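Local coordinates for protein 2-hydroxymethyl glutarate dehydrogenase (PDB 3CKY) that catalyses the NAD-dependent interconversion of 2-formylglutarate and (S)-2-hydroxymethylglutarate during nicotinate fermentation, working as a homotetramer, at residues A[76-79]-A[83-86]; A[145-150]-A[161-166]; A[176-181]-A[242-247]; A[101-106]-A[252-257]. One frame throughout, in Å; residues are numbered along the deposited sequence.

Contact 1. Residues A[76-79]-A[83-86]; sequences TVMN and GVLS
Val77 and Met78, on helix 71-79, offer their carbonyls to two consecutive N-H groups: Val84 N reaches Val77 O at 3.0 Å with an N-H...O angle of 164°, and Leu85 N meets Met78 O at 3.1 Å. These two bonds dock the start of helix 84-87 onto carbonyls of the preceding helix. Gly83 comes close in the same place, its CA making a C-H...O contact of 3.4 Å with Met78 O, where a CB would run into that oxygen, so the close approach needs glycine. Ser86 OG closes back on Gly83 O at 2.9 Å. Both helices belong to the connection between the parallel strands 63-66 and 93-96 of the Rossmann-type NAD-binding domain, and the two valines of the contact pack on Ile10, part of a nucleotide-binding segment assigned by similarity. Val77 and Val84 run alongside each other, Val77 CG1 3.9 Å from Val84 CG2. Met78 is bent at both chi2 (-55°) and chi3 (-66°), which folds the thioether back across Val84 and puts SD 3.8 Å from Val84 CB. Leu85 runs at about a right angle to Met78, lays CD2 3.8 Å from Met78 CB and packs on Val111 of helix 102-114. An alanine replacing Leu85 would probably open a gap beside the Met78 side chain and strip apolar cover from Val111. Val84 also rests on Asn54 and Ala58 of helix 54-60, and Met78 on Met108 of helix 102-114.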
loop_
_atom_site.group_PDB
_atom_site.type_symbol
_atom_site.label_atom_id
_atom_site.label_comp_id
_atom_site.label_asym_id
_atom_site.label_seq_id
_atom_site.Cartn_x
_atom_site.Cartn_y
_atom_site.Cartn_z
ATOM N N THR A 76 10.044 -18.611 -24.826
ATOM C CA THR A 76 11.063 -19.602 -25.117
ATOM C C THR A 76 10.483 -20.715 -25.989
ATOM O O THR A 76 11.062 -21.070 -27.012
ATOM C CB THR A 76 11.667 -20.210 -23.834
ATOM O OG1 THR A 76 12.345 -19.190 -23.087
ATOM C CG2 THR A 76 12.653 -21.317 -24.186
ATOM N N VAL A 77 9.337 -21.254 -25.587
ATOM C CA VAL A 77 8.699 -22.337 -26.329
ATOM C C VAL A 77 8.256 -21.889 -27.724
ATOM O O VAL A 77 8.497 -22.584 -28.711
ATOM C CB VAL A 77 7.485 -22.913 -25.551
ATOM C CG1 VAL A 77 6.640 -23.816 -26.440
ATOM C CG2 VAL A 77 7.967 -23.664 -24.315
ATOM N N MET A 78 7.627 -20.721 -27.803
ATOM C CA MET A 78 7.016 -20.268 -29.050
ATOM C C MET A 78 8.019 -19.632 -29.978
ATOM O O MET A 78 8.122 -20.009 -31.141
ATOM C CB MET A 78 5.904 -19.257 -28.771
ATOM C CG MET A 78 4.724 -19.830 -28.014
ATOM S SD MET A 78 4.008 -21.281 -28.808
ATOM C CE MET A 78 3.361 -20.579 -30.311
ATOM N N ASN A 79 8.743 -18.649 -29.448
ATOM C CA ASN A 79 9.573 -17.764 -30.251
ATOM C C ASN A 79 11.062 -18.089 -30.145
ATOM O O ASN A 79 11.853 -17.658 -30.986
ATOM C CB ASN A 79 9.307 -16.311 -29.814
ATOM C CG ASN A 79 9.824 -15.285 -30.808
ATOM O OD1 ASN A 79 10.082 -14.132 -30.443
ATOM N ND2 ASN A 79 9.983 -15.693 -32.071
ATOM N N GLY A 83 11.697 -22.578 -32.377
ATOM C CA GLY A 83 10.434 -22.473 -31.652
ATOM C C GLY A 83 9.244 -23.098 -32.350
ATOM O O GLY A 83 9.336 -23.530 -33.501
ATOM N N VAL A 84 8.122 -23.140 -31.632
ATOM C CA VAL A 84 6.865 -23.665 -32.166
ATOM C C VAL A 84 6.378 -22.838 -33.362
ATOM O O VAL A 84 5.956 -23.400 -34.376
ATOM C CB VAL A 84 5.779 -23.736 -31.057
ATOM C CG1 VAL A 84 4.377 -23.882 -31.649
ATOM C CG2 VAL A 84 6.089 -24.880 -30.104
ATOM N N LEU A 85 6.466 -21.514 -33.246
ATOM C CA LEU A 85 6.026 -20.596 -34.305
ATOM C C LEU A 85 6.698 -20.867 -35.648
ATOM O O LEU A 85 6.028 -20.889 -36.683
ATOM C CB LEU A 85 6.254 -19.134 -33.884
ATOM C CG LEU A 85 5.085 -18.345 -33.257
ATOM C CD1 LEU A 85 3.935 -19.220 -32.806
ATOM C CD2 LEU A 85 5.576 -17.467 -32.108
ATOM N N SER A 86 8.011 -21.084 -35.634
ATOM C CA SER A 86 8.755 -21.341 -36.866
ATOM C C SER A 86 8.340 -22.652 -37.550
ATOM O O SER A 86 8.502 -22.794 -38.763
ATOM C CB SER A 86 10.267 -21.346 -36.597
ATOM O OG SER A 86 10.655 -22.475 -35.831
#

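Contact 2. Residues A[145-150]-A[161-166]; sequences AVFEKI and IYHVGD
Tyr162 OH is hydrogen-bonded to both Lys211 NZ and Glu207 OE2 of the second subunit, while the backbone of the same residue passes by the Phe147 ring, Tyr162 C lying 4.2 Å from Phe147 CE1. The neighbouring strand residues Ile161 and His163 direct their CB bonds the other way, to the helix, and it is there that Phe147 is received. Its ring and the imidazole of His163 form an offset stack, centroids 4.6 Å apart and planes tilted by only 11°. The side chains pass head to tail, both with CG anti to N (chi1 177° and -177°), and each CB comes to lie over the other's ring. His163 CB stands 3.5 Å from the centroid of the Phe147 ring, and Phe147 CB 4.0 Å from that of the His163 ring: a reciprocal pair of CH-pi contacts. Ile161 CG2 comes obliquely to the phenyl ring, 3.8 Å from CE1 of Phe147. Val140 also packs on Phe147, and strand 158-165 is hydrogen-bonded through Tyr162 and Val164 to the strand that carries it. Helix 144-157 thus covers the edge strand of this chain's sheet, nearly antiparallel to it, in the beta-alpha-beta crossover between parallel strands 136-141 and 158-165.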
loop_
_atom_site.group_PDB
_atom_site.type_symbol
_atom_site.label_atom_id
_atom_site.label_comp_id
_atom_site.label_asym_id
_atom_site.label_seq_id
_atom_site.Cartn_x
_atom_site.Cartn_y
_atom_site.Cartn_z
ATOM N N ALA A 145 -13.635 -14.049 -36.537
ATOM C CA ALA A 145 -13.332 -15.110 -37.497
ATOM C C ALA A 145 -12.586 -16.274 -36.850
ATOM O O ALA A 145 -12.913 -17.432 -37.088
ATOM C CB ALA A 145 -12.517 -14.548 -38.657
ATOM N N VAL A 146 -11.583 -15.958 -36.032
ATOM C CA VAL A 146 -10.765 -16.977 -35.382
ATOM C C VAL A 146 -11.538 -17.702 -34.271
ATOM O O VAL A 146 -11.349 -18.905 -34.063
ATOM C CB VAL A 146 -9.451 -16.370 -34.810
ATOM C CG1 VAL A 146 -8.696 -17.391 -33.969
ATOM C CG2 VAL A 146 -8.564 -15.852 -35.942
ATOM N N PHE A 147 -12.400 -16.983 -33.556
ATOM C CA PHE A 147 -13.244 -17.618 -32.540
ATOM C C PHE A 147 -14.175 -18.653 -33.160
ATOM O O PHE A 147 -14.274 -19.769 -32.647
ATOM C CB PHE A 147 -14.071 -16.597 -31.759
ATOM C CG PHE A 147 -14.996 -17.226 -30.752
ATOM C CD1 PHE A 147 -14.509 -17.685 -29.530
ATOM C CD2 PHE A 147 -16.349 -17.383 -31.029
ATOM C CE1 PHE A 147 -15.357 -18.280 -28.595
ATOM C CE2 PHE A 147 -17.206 -17.974 -30.096
ATOM C CZ PHE A 147 -16.706 -18.418 -28.875
ATOM N N GLU A 148 -14.850 -18.285 -34.251
ATOM C CA GLU A 148 -15.747 -19.212 -34.946
ATOM C C GLU A 148 -14.977 -20.433 -35.442
ATOM O O GLU A 148 -15.469 -21.559 -35.382
ATOM C CB GLU A 148 -16.433 -18.525 -36.131
ATOM C CG GLU A 148 -17.433 -17.453 -35.736
ATOM C CD GLU A 148 -17.877 -16.601 -36.911
ATOM O OE1 GLU A 148 -18.189 -15.417 -36.683
ATOM O OE2 GLU A 148 -17.917 -17.103 -38.063
ATOM N N LYS A 149 -13.766 -20.192 -35.932
ATOM C CA LYS A 149 -12.881 -21.249 -36.393
ATOM C C LYS A 149 -12.650 -22.288 -35.293
ATOM O O LYS A 149 -12.855 -23.476 -35.513
ATOM C CB LYS A 149 -11.550 -20.641 -36.852
ATOM C CG LYS A 149 -10.705 -21.521 -37.757
ATOM C CD LYS A 149 -9.735 -20.672 -38.587
ATOM C CE LYS A 149 -8.905 -21.525 -39.545
ATOM N NZ LYS A 149 -8.140 -20.708 -40.541
ATOM N N ILE A 150 -12.264 -21.840 -34.100
ATOM C CA ILE A 150 -11.867 -22.765 -33.033
ATOM C C ILE A 150 -13.001 -23.204 -32.111
ATOM O O ILE A 150 -12.863 -24.203 -31.416
ATOM C CB ILE A 150 -10.685 -22.206 -32.196
ATOM C CG1 ILE A 150 -11.100 -20.975 -31.379
ATOM C CG2 ILE A 150 -9.505 -21.877 -33.116
ATOM C CD1 ILE A 150 -10.008 -20.468 -30.471
ATOM N N ILE A 161 -18.238 -21.580 -23.285
ATOM C CA ILE A 161 -17.168 -20.992 -24.084
ATOM C C ILE A 161 -17.502 -19.527 -24.343
ATOM O O ILE A 161 -18.460 -19.219 -25.058
ATOM C CB ILE A 161 -17.002 -21.720 -25.439
ATOM C CG1 ILE A 161 -16.908 -23.245 -25.242
ATOM C CG2 ILE A 161 -15.765 -21.180 -26.195
ATOM C CD1 ILE A 161 -15.862 -23.688 -24.245
ATOM N N TYR A 162 -16.721 -18.628 -23.756
ATOM C CA TYR A 162 -16.959 -17.197 -23.886
ATOM C C TYR A 162 -15.987 -16.548 -24.862
ATOM O O TYR A 162 -14.759 -16.729 -24.755
ATOM C CB TYR A 162 -16.814 -16.509 -22.540
ATOM C CG TYR A 162 -17.897 -16.850 -21.556
ATOM C CD1 TYR A 162 -19.089 -16.135 -21.535
ATOM C CD2 TYR A 162 -17.723 -17.873 -20.625
ATOM C CE1 TYR A 162 -20.082 -16.434 -20.622
ATOM C CE2 TYR A 162 -18.711 -18.178 -19.700
ATOM C CZ TYR A 162 -19.888 -17.461 -19.706
ATOM O OH TYR A 162 -20.890 -17.748 -18.793
ATOM N N HIS A 163 -16.548 -15.806 -25.820
ATOM C CA HIS A 163 -15.772 -14.904 -26.646
ATOM C C HIS A 163 -15.787 -13.555 -25.930
ATOM O O HIS A 163 -16.693 -12.751 -26.113
ATOM C CB HIS A 163 -16.357 -14.822 -28.056
ATOM C CG HIS A 163 -15.559 -13.968 -28.985
ATOM N ND1 HIS A 163 -14.204 -13.771 -28.832
ATOM C CD2 HIS A 163 -15.919 -13.269 -30.086
ATOM C CE1 HIS A 163 -13.766 -12.976 -29.791
ATOM N NE2 HIS A 163 -14.787 -12.660 -30.566
ATOM N N VAL A 164 -14.777 -13.328 -25.094
ATOM C CA VAL A 164 -14.791 -12.213 -24.145
ATOM C C VAL A 164 -14.285 -10.912 -24.752
ATOM O O VAL A 164 -14.504 -9.837 -24.192
ATOM C CB VAL A 164 -13.970 -12.542 -22.858
ATOM C CG1 VAL A 164 -14.504 -13.808 -22.202
ATOM C CG2 VAL A 164 -12.480 -12.693 -23.177
ATOM N N GLY A 165 -13.621 -11.004 -25.892
ATOM C CA GLY A 165 -13.106 -9.820 -26.558
ATOM C C GLY A 165 -12.010 -10.200 -27.511
ATOM O O GLY A 165 -11.898 -11.359 -27.892
ATOM N N ASP A 166 -11.198 -9.225 -27.904
ATOM C CA ASP A 166 -10.079 -9.501 -28.798
ATOM C C ASP A 166 -8.878 -10.024 -28.001
ATOM O O ASP A 166 -8.969 -10.255 -26.792
ATOM C CB ASP A 166 -9.712 -8.263 -29.614
ATOM C CG ASP A 166 -9.359 -8.600 -31.057
ATOM O OD1 ASP A 166 -8.617 -9.580 -31.287
ATOM O OD2 ASP A 166 -9.835 -7.881 -31.957
#

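Contact 3. Residues A[176-181]-A[242-247]; sequences VNNLLL and HKDLGL
Asn178 and Asp244 meet between helices 169-197 and 238-255, their side chains oblique to one another and the amide and carboxylate planes 28° apart. Both have CG anti to the carbonyl carbon (chi1 -66° and -74°), which carries the two flat groups to the same side of the interface and sets Asn178 ND2 3.1 Å from Asp244 OD2. Behind the head groups the stems also approach, with CB of Asn178 3.9 Å from CB of Asp244. At the oxygen end of the amide, Asn178 OD1 accepts a hydrogen bond from Asn177 ND2 at 3.1 Å. Asn177 is in turn tied to Ser213 and Gly214 of the second subunit. With an alanine here in place of Asn178, the Asp244 carboxylate would probably lose a close polar neighbour and Asn177 one acceptor that steadies its amide. One residue on, Leu245 extends to lay CD2 3.9 Å from Leu179 O. Asn178 lies near Lys174, the active-site lysine by similarity, Asp244 near Ser99, and Lys243 of the same turn is, like Ser99, a probable NAD contact. The two helices lie inside the C-terminal helical domain, Leu179 and Leu245 both packing on helix 260-274 and Leu179 touching Leu194 of the second subunit.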
loop_
_atom_site.group_PDB
_atom_site.type_symbol
_atom_site.label_atom_id
_atom_site.label_comp_id
_atom_site.label_asym_id
_atom_site.label_seq_id
_atom_site.Cartn_x
_atom_site.Cartn_y
_atom_site.Cartn_z
ATOM N N VAL A 176 -8.760 -10.524 -13.646
ATOM C CA VAL A 176 -9.670 -9.668 -12.892
ATOM C C VAL A 176 -10.485 -10.473 -11.883
ATOM O O VAL A 176 -10.693 -10.026 -10.745
ATOM C CB VAL A 176 -10.609 -8.864 -13.807
ATOM C CG1 VAL A 176 -11.684 -8.179 -12.987
ATOM C CG2 VAL A 176 -9.807 -7.840 -14.637
ATOM N N ASN A 177 -10.934 -11.659 -12.276
ATOM C CA ASN A 177 -11.647 -12.515 -11.347
ATOM C C ASN A 177 -10.785 -12.935 -10.161
ATOM O O ASN A 177 -11.212 -12.830 -9.018
ATOM C CB ASN A 177 -12.191 -13.764 -12.045
ATOM C CG ASN A 177 -12.895 -14.711 -11.068
ATOM O OD1 ASN A 177 -14.012 -14.451 -10.640
ATOM N ND2 ASN A 177 -12.220 -15.808 -10.700
ATOM N N ASN A 178 -9.578 -13.422 -10.447
ATOM C CA ASN A 178 -8.670 -13.959 -9.419
ATOM C C ASN A 178 -8.075 -12.916 -8.486
ATOM O O ASN A 178 -7.748 -13.218 -7.348
ATOM C CB ASN A 178 -7.532 -14.716 -10.090
ATOM C CG ASN A 178 -8.009 -15.960 -10.805
ATOM O OD1 ASN A 178 -9.181 -16.328 -10.731
ATOM N ND2 ASN A 178 -7.113 -16.599 -11.528
ATOM N N LEU A 179 -7.908 -11.706 -9.008
ATOM C CA LEU A 179 -7.586 -10.496 -8.235
ATOM C C LEU A 179 -8.648 -10.257 -7.165
ATOM O O LEU A 179 -8.331 -9.994 -6.024
ATOM C CB LEU A 179 -7.528 -9.321 -9.221
ATOM C CG LEU A 179 -7.501 -7.832 -8.918
ATOM C CD1 LEU A 179 -7.387 -7.095 -10.278
ATOM C CD2 LEU A 179 -8.705 -7.325 -8.103
ATOM N N LEU A 180 -9.913 -10.349 -7.554
ATOM C CA LEU A 180 -11.012 -10.103 -6.635
ATOM C C LEU A 180 -11.091 -11.185 -5.574
ATOM O O LEU A 180 -11.294 -10.865 -4.400
ATOM C CB LEU A 180 -12.340 -9.986 -7.393
ATOM C CG LEU A 180 -12.481 -8.714 -8.234
ATOM C CD1 LEU A 180 -13.692 -8.808 -9.165
ATOM C CD2 LEU A 180 -12.569 -7.487 -7.309
ATOM N N LEU A 181 -10.926 -12.451 -5.983
ATOM C CA LEU A 181 -10.821 -13.561 -5.032
ATOM C C LEU A 181 -9.741 -13.302 -3.974
ATOM O O LEU A 181 -9.985 -13.450 -2.777
ATOM C CB LEU A 181 -10.506 -14.878 -5.755
ATOM C CG LEU A 181 -10.315 -16.141 -4.893
ATOM C CD1 LEU A 181 -11.562 -16.401 -3.983
ATOM C CD2 LEU A 181 -10.014 -17.359 -5.762
ATOM N N HIS A 242 -1.129 -15.803 -4.932
ATOM C CA HIS A 242 -0.100 -14.774 -4.952
ATOM C C HIS A 242 0.403 -14.503 -6.378
ATOM O O HIS A 242 0.537 -13.351 -6.783
ATOM C CB HIS A 242 1.086 -15.180 -4.048
ATOM C CG HIS A 242 2.165 -14.145 -3.986
ATOM N ND1 HIS A 242 2.068 -13.030 -3.180
ATOM C CD2 HIS A 242 3.330 -14.020 -4.667
ATOM C CE1 HIS A 242 3.146 -12.282 -3.347
ATOM N NE2 HIS A 242 3.921 -12.859 -4.245
ATOM N N LYS A 243 0.675 -15.566 -7.120
ATOM C CA LYS A 243 1.076 -15.453 -8.529
ATOM C C LYS A 243 0.006 -14.693 -9.329
ATOM O O LYS A 243 0.312 -13.819 -10.148
ATOM C CB LYS A 243 1.279 -16.859 -9.112
ATOM C CG LYS A 243 1.857 -16.925 -10.501
ATOM C CD LYS A 243 1.632 -18.323 -11.093
ATOM C CE LYS A 243 2.468 -18.582 -12.356
ATOM N NZ LYS A 243 1.898 -17.973 -13.617
ATOM N N ASP A 244 -1.255 -15.037 -9.084
ATOM C CA ASP A 244 -2.379 -14.391 -9.769
ATOM C C ASP A 244 -2.440 -12.904 -9.467
ATOM O O ASP A 244 -2.680 -12.102 -10.361
ATOM C CB ASP A 244 -3.703 -15.057 -9.379
ATOM C CG ASP A 244 -3.893 -16.425 -10.026
ATOM O OD1 ASP A 244 -3.159 -16.735 -10.987
ATOM O OD2 ASP A 244 -4.787 -17.180 -9.582
ATOM N N LEU A 245 -2.226 -12.540 -8.204
ATOM C CA LEU A 245 -2.198 -11.122 -7.819
ATOM C C LEU A 245 -1.020 -10.384 -8.483
ATOM O O LEU A 245 -1.132 -9.218 -8.866
ATOM C CB LEU A 245 -2.136 -10.978 -6.306
ATOM C CG LEU A 245 -3.402 -11.380 -5.534
ATOM C CD1 LEU A 245 -3.093 -11.671 -4.060
ATOM C CD2 LEU A 245 -4.504 -10.324 -5.644
ATOM N N GLY A 246 0.105 -11.072 -8.634
ATOM C CA GLY A 246 1.248 -10.535 -9.379
ATOM C C GLY A 246 0.943 -10.254 -10.834
ATOM O O GLY A 246 1.397 -9.272 -11.368
ATOM N N LEU A 247 0.190 -11.141 -11.473
ATOM C CA LEU A 247 -0.229 -10.956 -12.868
ATOM C C LEU A 247 -1.143 -9.745 -13.022
ATOM O O LEU A 247 -1.053 -9.031 -14.006
ATOM C CB LEU A 247 -0.919 -12.214 -13.405
ATOM C CG LEU A 247 -0.001 -13.402 -13.722
ATOM C CD1 LEU A 247 -0.821 -14.698 -13.937
ATOM C CD2 LEU A 247 0.918 -13.091 -14.943
#

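Contact 4. Residues A[101-106]-A[252-257]; sequences SPSSTL and GKEGNV
Glu254 lays its carboxylate over the Ser103 side chain, with OE1 3.2 Å from Ser103 CB. The hydroxyl is modelled implausibly near the same group: Ser103 OG stands 2.4 Å from Glu254 OE2, so its exact place is doubtful. The Glu254 chain is extended beyond CG (chi2 161°) and reaches from helix 238-255 to the first turn of helix 102-114; as modelled, Ser103 OG (chi1 68°), between its backbone N and carbonyl carbon, is turned to the acid. Ser101 stands beside them at the N-cap position, its OG 3.6 Å from Glu254 OE1. The two serine hydroxyls are linked at 3.0 Å between Ser101 OG and Ser103 OG, either being a possible donor, though the uncertainty of the second atom carries over to this bond. Ser101 OG has a weak hydrogen bond to Glu250 as well, whose carboxylate lies close to that of Glu254. Lying beside the first turn of helix 102-114, the Glu254 carboxylate may be eased a little by the N-terminal end of the helix dipole, which may offset part of the repulsion between the two acids. Just beyond Glu254, helix 238-255 finishes in a Schellman motif: Asn256 takes positive phi (51°) and Val257 N returns to Gly252 O at 2.8 Å. The contact bridges the two domains, setting the start of helix 102-114 from the Rossmann-type half against the end of helix 238-255 from the helical half, while Pro102 rests on Ala172 and Ile175 of helix 169-197.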
loop_
_atom_site.group_PDB
_atom_site.type_symbol
_atom_site.label_atom_id
_atom_site.label_comp_id
_atom_site.label_asym_id
_atom_site.label_seq_id
_atom_site.Cartn_x
_atom_site.Cartn_y
_atom_site.Cartn_z
ATOM N N SER A 101 -0.151 -12.293 -18.548
ATOM C CA SER A 101 -0.745 -10.977 -18.776
ATOM C C SER A 101 -1.221 -10.850 -20.224
ATOM O O SER A 101 -0.654 -11.486 -21.116
ATOM C CB SER A 101 0.263 -9.873 -18.473
ATOM O OG SER A 101 1.340 -9.940 -19.390
ATOM N N PRO A 102 -2.273 -10.039 -20.457
ATOM C CA PRO A 102 -2.705 -9.737 -21.815
ATOM C C PRO A 102 -1.562 -9.287 -22.727
ATOM O O PRO A 102 -1.482 -9.732 -23.874
ATOM C CB PRO A 102 -3.718 -8.603 -21.619
ATOM C CG PRO A 102 -4.240 -8.778 -20.243
ATOM C CD PRO A 102 -3.123 -9.378 -19.445
ATOM N N SER A 103 -0.686 -8.425 -22.214
ATOM C CA SER A 103 0.431 -7.885 -22.997
ATOM C C SER A 103 1.357 -8.996 -23.485
ATOM O O SER A 103 1.809 -8.969 -24.621
ATOM C CB SER A 103 1.229 -6.881 -22.162
ATOM O OG SER A 103 1.888 -7.545 -21.104
ATOM N N SER A 104 1.643 -9.958 -22.607
ATOM C CA SER A 104 2.385 -11.172 -22.967
ATOM C C SER A 104 1.815 -11.821 -24.223
ATOM O O SER A 104 2.552 -12.152 -25.162
ATOM C CB SER A 104 2.357 -12.182 -21.803
ATOM O OG SER A 104 2.500 -13.531 -22.257
ATOM N N THR A 105 0.494 -11.999 -24.226
ATOM C CA THR A 105 -0.200 -12.623 -25.344
ATOM C C THR A 105 -0.226 -11.720 -26.591
ATOM O O THR A 105 -0.098 -12.221 -27.712
ATOM C CB THR A 105 -1.628 -13.037 -24.940
ATOM O OG1 THR A 105 -1.554 -14.062 -23.939
ATOM C CG2 THR A 105 -2.418 -13.571 -26.127
ATOM N N LEU A 106 -0.403 -10.414 -26.399
ATOM C CA LEU A 106 -0.401 -9.476 -27.523
ATOM C C LEU A 106 0.942 -9.475 -28.261
ATOM O O LEU A 106 0.970 -9.479 -29.495
ATOM C CB LEU A 106 -0.732 -8.043 -27.077
ATOM C CG LEU A 106 -2.185 -7.554 -27.013
ATOM C CD1 LEU A 106 -3.084 -8.335 -27.959
ATOM C CD2 LEU A 106 -2.731 -7.588 -25.601
ATOM N N GLY A 252 -1.778 -4.030 -14.418
ATOM C CA GLY A 252 -1.931 -2.654 -13.963
ATOM C C GLY A 252 -0.810 -1.721 -14.404
ATOM O O GLY A 252 -1.065 -0.586 -14.826
ATOM N N LYS A 253 0.431 -2.199 -14.296
ATOM C CA LYS A 253 1.616 -1.449 -14.715
ATOM C C LYS A 253 1.601 -1.209 -16.219
ATOM O O LYS A 253 1.845 -0.097 -16.667
ATOM C CB LYS A 253 2.903 -2.187 -14.296
ATOM C CG LYS A 253 4.196 -1.666 -14.957
ATOM C CD LYS A 253 5.464 -2.230 -14.297
ATOM C CE LYS A 253 6.746 -1.517 -14.821
ATOM N NZ LYS A 253 8.002 -1.740 -13.973
ATOM N N GLU A 254 1.314 -2.260 -16.988
ATOM C CA GLU A 254 1.265 -2.176 -18.459
ATOM C C GLU A 254 0.117 -1.285 -18.960
ATOM O O GLU A 254 0.244 -0.625 -19.982
ATOM C CB GLU A 254 1.143 -3.575 -19.077
ATOM C CG GLU A 254 2.380 -4.449 -18.852
ATOM C CD GLU A 254 2.133 -5.953 -19.044
ATOM O OE1 GLU A 254 0.960 -6.415 -19.014
ATOM O OE2 GLU A 254 3.133 -6.691 -19.217
ATOM N N GLY A 255 -0.996 -1.260 -18.228
ATOM C CA GLY A 255 -2.138 -0.423 -18.595
ATOM C C GLY A 255 -2.232 0.911 -17.866
ATOM O O GLY A 255 -3.163 1.674 -18.099
ATOM N N ASN A 256 -1.260 1.217 -17.011
ATOM C CA ASN A 256 -1.298 2.421 -16.158
ATOM C C ASN A 256 -2.596 2.546 -15.381
ATOM O O ASN A 256 -3.250 3.582 -15.405
ATOM C CB ASN A 256 -1.032 3.695 -16.958
ATOM C CG ASN A 256 0.286 3.654 -17.677
ATOM O OD1 ASN A 256 1.337 3.466 -17.061
ATOM N ND2 ASN A 256 0.243 3.821 -18.975
ATOM N N VAL A 257 -2.959 1.467 -14.700
ATOM C CA VAL A 257 -4.130 1.450 -13.838
ATOM C C VAL A 257 -3.659 1.137 -12.419
ATOM O O VAL A 257 -3.187 0.036 -12.170
ATOM C CB VAL A 257 -5.145 0.379 -14.284
ATOM C CG1 VAL A 257 -6.297 0.288 -13.286
ATOM C CG2 VAL A 257 -5.673 0.682 -15.691
#

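Contacts 1 and 3 are buried, contact 2 lies at the surface and contact 4 is partly buried. Contacts 1 and 2 both belong to the NAD-binding domain, yet contact 1 relies on backbone bonds and aliphatic packing between helices in one strand connection, whereas contact 2 stacks aromatic rings between a helix and an edge strand. Contact 3 sets an amide by a carboxylate within the helical domain. Contact 4 shares helix 238-255 with it and touches it where Leu247 CD2 lies 3.8 Å from Ser101 N, but brings serine hydroxyls and an acid together between the two domains. Contacts 2, 3 and 4 also meet the second subunit; contact 1 meets no other chain.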